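Side-chain contacts in separin (PDB 5U1T), which cleaves the MCD1/SCC1 subunit of cohesin at the onset of anaphase as a caspase-like cysteine protease held inactive by securin for most of the cell cycle: residues E1454-M1459 against Q1476-K1481; R1424-F1429 against V1446-P1451; D160-L165 against L378-I383. All coordinates share one frame; numbering follows the deposited sequence.

Overall arrangement
Contacts 1 and 2 are neighbours in the caspase-like protease part of the chain, their centres about 18 Å apart. They follow one another in sequence: strand 1444-1447 of contact 2 is followed, after a short connection, by helix 1453-1461 of contact 1, and the two meet where Y1477 CB lies 3.4 Å from P1451 O. Contact 1 is the nearer to the active site, with the side chain of Y1477 about 12 Å from that of C1497, the active-site cysteine by similarity; contact 2 lies away from it. Contact 3 belongs to the helical N-terminal part on the opposite side of the chain's centre, its own centre about 95 Å from that of contact 1 and 109 Å from that of contact 2.

Contact 1 (E1454-M1459 against Q1476-K1481); sequences ETLLKM and QYVRSK
L1456 lays its two methyls against V1478 and the root of Y1477. CD1 makes the closer approach, 3.3 Å from CB of V1478 and 3.5 Å from its CG1, while CD2 reaches over to Y1477 CB at 4.0 Å. The next residue, L1457, takes the other branch of the valine: its CD2 sits 3.6 Å from V1478 CG2. The valine is therefore split between two leucines, CG1 for L1456 and CG2 for L1457, and this division follows from its first torsion (chi1 55°), which tucks CG1 between the backbone N and the carbonyl carbon and sends CG2 anti to N. Both leucines run obliquely to V1478, whereas L1456 and Y1477 meet at about a right angle. No hydrogen bond joins the two segments; the link is apolar throughout and largely buried.

In the caspase-like fold of this protease, helix 1453-1461 connects strands 1444-1447 and 1465-1469 of the central sheet, and the 1476-1479 loop comes after the second of these. The contact thus ties the loop after strand 1465-1469 to the helix that precedes that strand. On another side of the helix M1459 packs on strands 1412-1416 and 1465-1469, and K1458 NZ forms a long salt bridge, 3.7 Å, to E1454 OE2, out on the exposed side.

Y1477 gives the leucine only its CB, because its ring turns away toward P1418, N1419 and Y1468. The CG of Q1476 stands over the centre of one face of that ring, 3.3 Å above its plane. After V1478 comes R1479, the N-cap residue of helix 1480-1483; its NE forms a salt bridge with E1453, while an apolar side chain of another protein chain packs against R1479.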
loop_
_atom_site.group_PDB
_atom_site.type_symbol
_atom_site.label_atom_id
_atom_site.label_comp_id
_atom_site.label_asym_id
_atom_site.label_seq_id
_atom_site.Cartn_x
_atom_site.Cartn_y
_atom_site.Cartn_z
ATOM N N GLU A 1454 -27.379 -24.842 17.950
ATOM C CA GLU A 1454 -28.679 -24.738 17.290
ATOM C C GLU A 1454 -29.859 -25.064 18.219
ATOM O O GLU A 1454 -30.987 -24.625 17.972
ATOM C CB GLU A 1454 -28.723 -25.646 16.054
ATOM C CG GLU A 1454 -29.398 -26.999 16.292
ATOM C CD GLU A 1454 -29.476 -27.856 15.037
ATOM O OE1 GLU A 1454 -28.684 -27.605 14.090
ATOM O OE2 GLU A 1454 -30.332 -28.782 15.001
ATOM N N THR A 1455 -29.622 -25.816 19.289
ATOM C CA THR A 1455 -30.749 -26.232 20.121
ATOM C C THR A 1455 -31.113 -25.145 21.141
ATOM O O THR A 1455 -32.288 -25.003 21.508
ATOM C CB THR A 1455 -30.484 -27.589 20.849
ATOM O OG1 THR A 1455 -29.322 -27.489 21.683
ATOM C CG2 THR A 1455 -30.260 -28.704 19.833
ATOM N N LEU A 1456 -30.147 -24.358 21.601
ATOM C CA LEU A 1456 -30.553 -23.313 22.528
ATOM C C LEU A 1456 -30.918 -22.047 21.755
ATOM O O LEU A 1456 -31.623 -21.190 22.270
ATOM C CB LEU A 1456 -29.492 -23.036 23.606
ATOM C CG LEU A 1456 -28.011 -22.894 23.301
ATOM C CD1 LEU A 1456 -27.824 -21.806 22.301
ATOM C CD2 LEU A 1456 -27.246 -22.580 24.578
ATOM N N LEU A 1457 -30.458 -21.939 20.514
ATOM C CA LEU A 1457 -30.948 -20.869 19.663
ATOM C C LEU A 1457 -32.443 -21.067 19.428
ATOM O O LEU A 1457 -33.205 -20.106 19.388
ATOM C CB LEU A 1457 -30.184 -20.820 18.341
ATOM C CG LEU A 1457 -28.859 -20.063 18.448
ATOM C CD1 LEU A 1457 -28.194 -19.968 17.108
ATOM C CD2 LEU A 1457 -29.061 -18.672 19.018
ATOM N N LYS A 1458 -32.868 -22.321 19.292
ATOM C CA LYS A 1458 -34.288 -22.596 19.111
ATOM C C LYS A 1458 -34.939 -22.527 20.482
ATOM O O LYS A 1458 -36.072 -22.079 20.607
ATOM C CB LYS A 1458 -34.527 -23.952 18.390
ATOM C CG LYS A 1458 -34.834 -25.209 19.239
ATOM C CD LYS A 1458 -34.898 -26.469 18.347
ATOM C CE LYS A 1458 -33.759 -26.444 17.299
ATOM N NZ LYS A 1458 -33.508 -27.704 16.504
ATOM N N MET A 1459 -34.208 -22.917 21.521
ATOM C CA MET A 1459 -34.724 -22.754 22.876
ATOM C C MET A 1459 -35.093 -21.305 23.147
ATOM O O MET A 1459 -36.179 -21.017 23.632
ATOM C CB MET A 1459 -33.705 -23.206 23.912
ATOM C CG MET A 1459 -33.780 -24.661 24.287
ATOM S SD MET A 1459 -32.652 -24.956 25.659
ATOM C CE MET A 1459 -33.338 -26.481 26.322
ATOM N N GLN A 1476 -20.299 -20.023 25.824
ATOM C CA GLN A 1476 -19.468 -21.141 25.427
ATOM C C GLN A 1476 -20.239 -22.145 24.542
ATOM O O GLN A 1476 -19.646 -23.067 23.985
ATOM C CB GLN A 1476 -18.895 -21.829 26.674
ATOM C CG GLN A 1476 -19.947 -22.401 27.635
ATOM C CD GLN A 1476 -20.420 -21.414 28.698
ATOM O OE1 GLN A 1476 -20.894 -20.324 28.388
ATOM N NE2 GLN A 1476 -20.290 -21.802 29.957
ATOM N N TYR A 1477 -21.550 -21.946 24.399
ATOM C CA TYR A 1477 -22.385 -22.831 23.585
ATOM C C TYR A 1477 -23.121 -22.094 22.462
ATOM O O TYR A 1477 -23.784 -22.723 21.649
ATOM C CB TYR A 1477 -23.417 -23.569 24.458
ATOM C CG TYR A 1477 -22.845 -24.147 25.730
ATOM C CD1 TYR A 1477 -21.740 -24.994 25.702
ATOM C CD2 TYR A 1477 -23.385 -23.817 26.959
ATOM C CE1 TYR A 1477 -21.208 -25.514 26.864
ATOM C CE2 TYR A 1477 -22.861 -24.326 28.123
ATOM C CZ TYR A 1477 -21.778 -25.174 28.073
ATOM O OH TYR A 1477 -21.260 -25.675 29.244
ATOM N N VAL A 1478 -23.029 -20.773 22.418
ATOM C CA VAL A 1478 -23.687 -20.016 21.356
ATOM C C VAL A 1478 -23.079 -18.635 21.238
ATOM O O VAL A 1478 -22.855 -17.956 22.238
ATOM C CB VAL A 1478 -25.195 -19.893 21.592
ATOM C CG1 VAL A 1478 -25.482 -19.288 22.953
ATOM C CG2 VAL A 1478 -25.854 -19.100 20.480
ATOM N N ARG A 1479 -22.792 -18.231 20.008
ATOM C CA ARG A 1479 -22.053 -17.005 19.760
ATOM C C ARG A 1479 -22.898 -15.771 20.006
ATOM O O ARG A 1479 -24.118 -15.803 19.827
ATOM C CB ARG A 1479 -21.533 -16.993 18.328
ATOM C CG ARG A 1479 -20.524 -18.083 18.039
ATOM C CD ARG A 1479 -20.268 -18.178 16.565
ATOM N NE ARG A 1479 -21.332 -18.893 15.868
ATOM C CZ ARG A 1479 -21.518 -18.834 14.554
ATOM N NH1 ARG A 1479 -22.499 -19.516 13.973
ATOM N NH2 ARG A 1479 -20.713 -18.074 13.823
ATOM N N SER A 1480 -22.235 -14.692 20.415
ATOM C CA SER A 1480 -22.872 -13.397 20.635
ATOM C C SER A 1480 -23.697 -13.001 19.405
ATOM O O SER A 1480 -24.799 -12.469 19.519
ATOM C CB SER A 1480 -21.810 -12.320 20.947
ATOM O OG SER A 1480 -20.901 -12.708 21.981
ATOM N N LYS A 1481 -23.156 -13.313 18.232
ATOM C CA LYS A 1481 -23.686 -12.889 16.935
ATOM C C LYS A 1481 -25.094 -13.355 16.618
ATOM O O LYS A 1481 -25.893 -12.601 16.065
ATOM C CB LYS A 1481 -22.760 -13.393 15.830
ATOM C CG LYS A 1481 -21.305 -13.097 16.104
ATOM C CD LYS A 1481 -20.893 -11.770 15.477
ATOM C CE LYS A 1481 -21.049 -11.794 13.952
ATOM N NZ LYS A 1481 -20.492 -10.562 13.311
#

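Contact 2 (R1424-F1429 against V1446-P1451); sequences RTESKF and VMNEKP
E1426 reaches straight out from helix 1423-1436 and crosses M1447 at about a right angle. With CG anti to the backbone N (chi1 -172°) and the chain extended beyond it, the glutamate lies against the thioether: its CG is 3.9 Å from M1447 SD, and its CD is the same 3.9 Å from M1447 CE, which the bend at chi3 brings back over the carboxylate. OE1 comes within 3.6 Å of M1447 CG. This is the packed half, and it lies inside a beta-alpha-beta unit, strand 1412-1416, helix 1423-1436 and strand 1444-1447, where M1447 also rests on L1416.

Toward solvent the overlap thins out to the exposed N1448, whose CB lies 3.1 Å from E1426 OE1. The asparagine amide plane is turned 59° from that of the carboxylate, and no hydrogen bond crosses the contact. The carboxylate finds its polar partners elsewhere, OE2 in a salt bridge with K1430 and OE1 in a weak hydrogen bond with N1417. With an alanine here the arm across M1447 is gone, which would probably leave the thioether less covered and K1430 without this acidic mate.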
loop_
_atom_site.group_PDB
_atom_site.type_symbol
_atom_site.label_atom_id
_atom_site.label_comp_id
_atom_site.label_asym_id
_atom_site.label_seq_id
_atom_site.Cartn_x
_atom_site.Cartn_y
_atom_site.Cartn_z
ATOM N N ARG A 1424 -23.774 -30.646 42.893
ATOM C CA ARG A 1424 -24.712 -30.457 44.010
ATOM C C ARG A 1424 -25.903 -29.633 43.543
ATOM O O ARG A 1424 -27.038 -29.827 43.985
ATOM C CB ARG A 1424 -24.017 -29.760 45.188
ATOM C CG ARG A 1424 -24.682 -29.886 46.569
ATOM C CD ARG A 1424 -23.784 -29.225 47.635
ATOM N NE ARG A 1424 -22.364 -29.321 47.258
ATOM C CZ ARG A 1424 -21.566 -28.283 46.987
ATOM N NH1 ARG A 1424 -20.294 -28.483 46.640
ATOM N NH2 ARG A 1424 -22.034 -27.051 47.072
ATOM N N THR A 1425 -25.612 -28.688 42.653
ATOM C CA THR A 1425 -26.642 -27.884 42.019
ATOM C C THR A 1425 -27.539 -28.811 41.219
ATOM O O THR A 1425 -28.767 -28.733 41.308
ATOM C CB THR A 1425 -26.050 -26.802 41.094
ATOM O OG1 THR A 1425 -25.089 -26.028 41.816
ATOM C CG2 THR A 1425 -27.151 -25.900 40.564
ATOM N N GLU A 1426 -26.920 -29.695 40.444
ATOM C CA GLU A 1426 -27.696 -30.664 39.692
ATOM C C GLU A 1426 -28.593 -31.450 40.633
ATOM O O GLU A 1426 -29.770 -31.605 40.353
ATOM C CB GLU A 1426 -26.809 -31.611 38.901
ATOM C CG GLU A 1426 -27.616 -32.508 37.967
ATOM C CD GLU A 1426 -26.752 -33.461 37.152
ATOM O OE1 GLU A 1426 -26.264 -33.070 36.069
ATOM O OE2 GLU A 1426 -26.559 -34.606 37.604
ATOM N N SER A 1427 -28.043 -31.898 41.761
ATOM C CA SER A 1427 -28.821 -32.656 42.751
ATOM C C SER A 1427 -30.063 -31.911 43.206
ATOM O O SER A 1427 -31.140 -32.504 43.314
ATOM C CB SER A 1427 -27.976 -32.992 43.984
ATOM O OG SER A 1427 -26.762 -33.631 43.635
ATOM N N LYS A 1428 -29.910 -30.617 43.476
ATOM C CA LYS A 1428 -31.008 -29.823 44.012
ATOM C C LYS A 1428 -32.147 -29.634 43.022
ATOM O O LYS A 1428 -33.311 -29.724 43.397
ATOM C CB LYS A 1428 -30.519 -28.446 44.472
ATOM C CG LYS A 1428 -29.591 -28.505 45.671
ATOM C CD LYS A 1428 -29.110 -27.133 46.082
ATOM C CE LYS A 1428 -28.201 -27.224 47.302
ATOM N NZ LYS A 1428 -27.694 -25.883 47.710
ATOM N N PHE A 1429 -31.822 -29.380 41.763
ATOM C CA PHE A 1429 -32.850 -28.976 40.810
ATOM C C PHE A 1429 -33.307 -30.089 39.876
ATOM O O PHE A 1429 -34.317 -29.934 39.183
ATOM C CB PHE A 1429 -32.351 -27.784 39.999
ATOM C CG PHE A 1429 -32.227 -26.535 40.809
ATOM C CD1 PHE A 1429 -33.343 -25.750 41.067
ATOM C CD2 PHE A 1429 -31.007 -26.159 41.346
ATOM C CE1 PHE A 1429 -33.237 -24.597 41.827
ATOM C CE2 PHE A 1429 -30.894 -25.001 42.114
ATOM C CZ PHE A 1429 -32.010 -24.220 42.352
ATOM N N VAL A 1446 -31.863 -29.739 29.234
ATOM C CA VAL A 1446 -30.538 -30.262 28.929
ATOM C C VAL A 1446 -29.725 -30.335 30.216
ATOM O O VAL A 1446 -29.560 -29.324 30.895
ATOM C CB VAL A 1446 -29.816 -29.395 27.900
ATOM C CG1 VAL A 1446 -28.366 -29.808 27.794
ATOM C CG2 VAL A 1446 -30.526 -29.482 26.563
ATOM N N MET A 1447 -29.216 -31.519 30.556
ATOM C CA MET A 1447 -28.605 -31.717 31.870
ATOM C C MET A 1447 -27.336 -32.586 31.876
ATOM O O MET A 1447 -27.299 -33.667 31.274
ATOM C CB MET A 1447 -29.634 -32.317 32.822
ATOM C CG MET A 1447 -29.224 -32.235 34.264
ATOM S SD MET A 1447 -30.415 -33.012 35.348
ATOM C CE MET A 1447 -29.881 -34.722 35.277
ATOM N N ASN A 1448 -26.311 -32.098 32.579
ATOM C CA ASN A 1448 -24.981 -32.717 32.619
ATOM C C ASN A 1448 -24.463 -32.934 31.209
ATOM O O ASN A 1448 -23.639 -33.807 30.955
ATOM C CB ASN A 1448 -24.999 -34.039 33.393
ATOM C CG ASN A 1448 -23.600 -34.564 33.679
ATOM O OD1 ASN A 1448 -22.600 -33.859 33.479
ATOM N ND2 ASN A 1448 -23.520 -35.809 34.140
ATOM N N GLU A 1449 -24.940 -32.094 30.300
ATOM C CA GLU A 1449 -24.746 -32.296 28.876
ATOM C C GLU A 1449 -24.490 -30.959 28.191
ATOM O O GLU A 1449 -25.294 -30.042 28.314
ATOM C CB GLU A 1449 -25.981 -32.990 28.287
ATOM C CG GLU A 1449 -25.893 -33.353 26.810
ATOM C CD GLU A 1449 -27.183 -33.985 26.292
ATOM O OE1 GLU A 1449 -28.260 -33.716 26.890
ATOM O OE2 GLU A 1449 -27.116 -34.759 25.300
ATOM N N LYS A 1450 -23.364 -30.840 27.493
ATOM C CA LYS A 1450 -23.074 -29.630 26.726
ATOM C C LYS A 1450 -24.125 -29.418 25.640
ATOM O O LYS A 1450 -24.271 -30.256 24.749
ATOM C CB LYS A 1450 -21.683 -29.696 26.093
ATOM C CG LYS A 1450 -20.550 -29.699 27.092
ATOM C CD LYS A 1450 -19.206 -29.683 26.388
ATOM C CE LYS A 1450 -18.072 -29.529 27.391
ATOM N NZ LYS A 1450 -18.113 -30.600 28.435
ATOM N N PRO A 1451 -24.870 -28.299 25.716
ATOM C CA PRO A 1451 -25.877 -28.020 24.687
ATOM C C PRO A 1451 -25.226 -27.496 23.411
ATOM O O PRO A 1451 -24.279 -26.727 23.502
ATOM C CB PRO A 1451 -26.762 -26.959 25.343
ATOM C CG PRO A 1451 -25.845 -26.242 26.288
ATOM C CD PRO A 1451 -24.862 -27.274 26.780
#

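Contact 3 (D160-L165 against L378-I383); sequences DKRYLL and LSEICI
In the all-helical N-terminal part of separin, the short helix 160-163 meets the last turns of helix 365-384 through one arginine, R162, which puts its guanidinium onto E380 and I383. Its chain runs extended from CG to NE, and with CG anti to the backbone N (chi1 160°) the head is carried right across to the second helix.

The grip on E380 is end-on: NH1 and NH2 both donate to the same oxygen, OE2, in a salt bridge. R162 NH2 makes the shorter bond, 2.7 Å to E380 OE2 with an N-H...O angle of 148°, and meets that oxygen nearly along its C-O direction. R162 NH1, 2.9 Å from E380 OE2, is met by the syn lone pair of that oxygen, in a more bent bond (137°). OE2 lies in the guanidinium plane and the two flat groups are nearly coplanar; E380 thus takes the edge, and the faces are left to others. I383 CG2 lies over the centre of one face, 3.5 Å above the plane. The hydroxyl of Y163 is set on the opposite face, 3.8 Å above the plane and displaced toward the rim.

Outside the two segments, D120 takes a salt bridge from NH1 and D384 one from NH2, while R334 lies close to R162 NH2 and touches E380. With the E380 carboxylate at its edge and the I383 methyl over one face, the buried R162 is held in its plane as well as in position. The three acids around its two terminal nitrogens would be expected to keep the guanidinium firmly charged, and R334 probably offsets part of the excess negative charge.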
loop_
_atom_site.group_PDB
_atom_site.type_symbol
_atom_site.label_atom_id
_atom_site.label_comp_id
_atom_site.label_asym_id
_atom_site.label_seq_id
_atom_site.Cartn_x
_atom_site.Cartn_y
_atom_site.Cartn_z
ATOM N N ASP A 160 38.480 -1.501 -55.257
ATOM C CA ASP A 160 39.137 -0.523 -54.392
ATOM C C ASP A 160 38.165 0.417 -53.668
ATOM O O ASP A 160 38.450 0.858 -52.553
ATOM C CB ASP A 160 40.127 0.309 -55.210
ATOM C CG ASP A 160 39.487 0.948 -56.425
ATOM O OD1 ASP A 160 38.240 0.923 -56.540
ATOM O OD2 ASP A 160 40.233 1.482 -57.265
ATOM N N LYS A 161 37.035 0.731 -54.302
ATOM C CA LYS A 161 36.014 1.583 -53.694
ATOM C C LYS A 161 35.518 1.014 -52.372
ATOM O O LYS A 161 35.164 1.749 -51.444
ATOM C CB LYS A 161 34.836 1.771 -54.646
ATOM C CG LYS A 161 34.975 2.974 -55.530
ATOM C CD LYS A 161 34.439 2.715 -56.918
ATOM C CE LYS A 161 33.048 3.298 -57.107
ATOM N NZ LYS A 161 32.681 3.357 -58.566
ATOM N N ARG A 162 35.494 -0.308 -52.293
ATOM C CA ARG A 162 34.966 -0.980 -51.130
ATOM C C ARG A 162 36.059 -1.358 -50.150
ATOM O O ARG A 162 35.908 -1.159 -48.945
ATOM C CB ARG A 162 34.189 -2.216 -51.554
ATOM C CG ARG A 162 34.018 -3.214 -50.455
ATOM C CD ARG A 162 33.217 -4.393 -50.928
ATOM N NE ARG A 162 33.065 -5.378 -49.872
ATOM C CZ ARG A 162 32.462 -6.549 -50.024
ATOM N NH1 ARG A 162 32.363 -7.377 -48.993
ATOM N NH2 ARG A 162 31.950 -6.887 -51.198
ATOM N N TYR A 163 37.168 -1.892 -50.646
ATOM C CA TYR A 163 38.171 -2.394 -49.715
ATOM C C TYR A 163 39.153 -1.330 -49.243
ATOM O O TYR A 163 39.810 -1.511 -48.220
ATOM C CB TYR A 163 38.938 -3.563 -50.327
ATOM C CG TYR A 163 38.048 -4.707 -50.731
ATOM C CD1 TYR A 163 37.212 -5.332 -49.801
ATOM C CD2 TYR A 163 38.043 -5.172 -52.048
ATOM C CE1 TYR A 163 36.387 -6.385 -50.172
ATOM C CE2 TYR A 163 37.227 -6.221 -52.430
ATOM C CZ TYR A 163 36.402 -6.820 -51.488
ATOM O OH TYR A 163 35.598 -7.855 -51.891
ATOM N N LEU A 164 39.250 -0.220 -49.964
ATOM C CA LEU A 164 40.345 0.721 -49.734
ATOM C C LEU A 164 39.928 2.176 -49.621
ATOM O O LEU A 164 40.285 2.862 -48.664
ATOM C CB LEU A 164 41.370 0.603 -50.860
ATOM C CG LEU A 164 42.650 -0.180 -50.585
ATOM C CD1 LEU A 164 43.484 0.539 -49.561
ATOM C CD2 LEU A 164 42.336 -1.553 -50.087
ATOM N N LEU A 165 39.187 2.643 -50.617
ATOM C CA LEU A 165 38.928 4.067 -50.798
ATOM C C LEU A 165 37.731 4.525 -49.991
ATOM O O LEU A 165 36.747 5.024 -50.538
ATOM C CB LEU A 165 38.720 4.379 -52.286
ATOM C CG LEU A 165 39.795 3.832 -53.229
ATOM C CD1 LEU A 165 39.477 4.162 -54.669
ATOM C CD2 LEU A 165 41.172 4.351 -52.856
ATOM N N LEU A 378 25.142 -12.820 -54.503
ATOM C CA LEU A 378 24.184 -11.722 -54.512
ATOM C C LEU A 378 24.348 -10.791 -53.307
ATOM O O LEU A 378 24.189 -9.572 -53.431
ATOM C CB LEU A 378 22.752 -12.268 -54.555
ATOM C CG LEU A 378 22.264 -12.843 -55.888
ATOM C CD1 LEU A 378 20.885 -13.469 -55.748
ATOM C CD2 LEU A 378 22.259 -11.767 -56.950
ATOM N N SER A 379 24.648 -11.364 -52.142
ATOM C CA SER A 379 24.855 -10.571 -50.932
ATOM C C SER A 379 26.079 -9.681 -51.081
ATOM O O SER A 379 26.113 -8.543 -50.608
ATOM C CB SER A 379 25.000 -11.478 -49.707
ATOM O OG SER A 379 26.093 -12.364 -49.835
ATOM N N GLU A 380 27.083 -10.216 -51.759
ATOM C CA GLU A 380 28.297 -9.476 -52.039
ATOM C C GLU A 380 28.015 -8.294 -52.965
ATOM O O GLU A 380 28.646 -7.244 -52.845
ATOM C CB GLU A 380 29.350 -10.405 -52.648
ATOM C CG GLU A 380 30.028 -11.286 -51.622
ATOM C CD GLU A 380 30.560 -10.474 -50.452
ATOM O OE1 GLU A 380 30.279 -10.838 -49.285
ATOM O OE2 GLU A 380 31.255 -9.463 -50.698
ATOM N N ILE A 381 27.069 -8.465 -53.883
ATOM C CA ILE A 381 26.679 -7.378 -54.767
ATOM C C ILE A 381 26.101 -6.228 -53.950
ATOM O O ILE A 381 26.448 -5.067 -54.161
ATOM C CB ILE A 381 25.653 -7.842 -55.831
ATOM C CG1 ILE A 381 26.354 -8.627 -56.944
ATOM C CG2 ILE A 381 24.923 -6.650 -56.425
ATOM C CD1 ILE A 381 26.710 -7.789 -58.154
ATOM N N CYS A 382 25.239 -6.564 -52.995
ATOM C CA CYS A 382 24.622 -5.556 -52.146
ATOM C C CYS A 382 25.644 -4.755 -51.359
ATOM O O CYS A 382 25.470 -3.564 -51.165
ATOM C CB CYS A 382 23.623 -6.204 -51.200
ATOM S SG CYS A 382 22.241 -6.927 -52.083
ATOM N N ILE A 383 26.720 -5.390 -50.920
ATOM C CA ILE A 383 27.762 -4.653 -50.220
ATOM C C ILE A 383 28.607 -3.793 -51.185
ATOM O O ILE A 383 29.082 -2.721 -50.808
ATOM C CB ILE A 383 28.654 -5.617 -49.423
ATOM C CG1 ILE A 383 27.787 -6.450 -48.485
ATOM C CG2 ILE A 383 29.703 -4.864 -48.625
ATOM C CD1 ILE A 383 28.546 -7.503 -47.756
#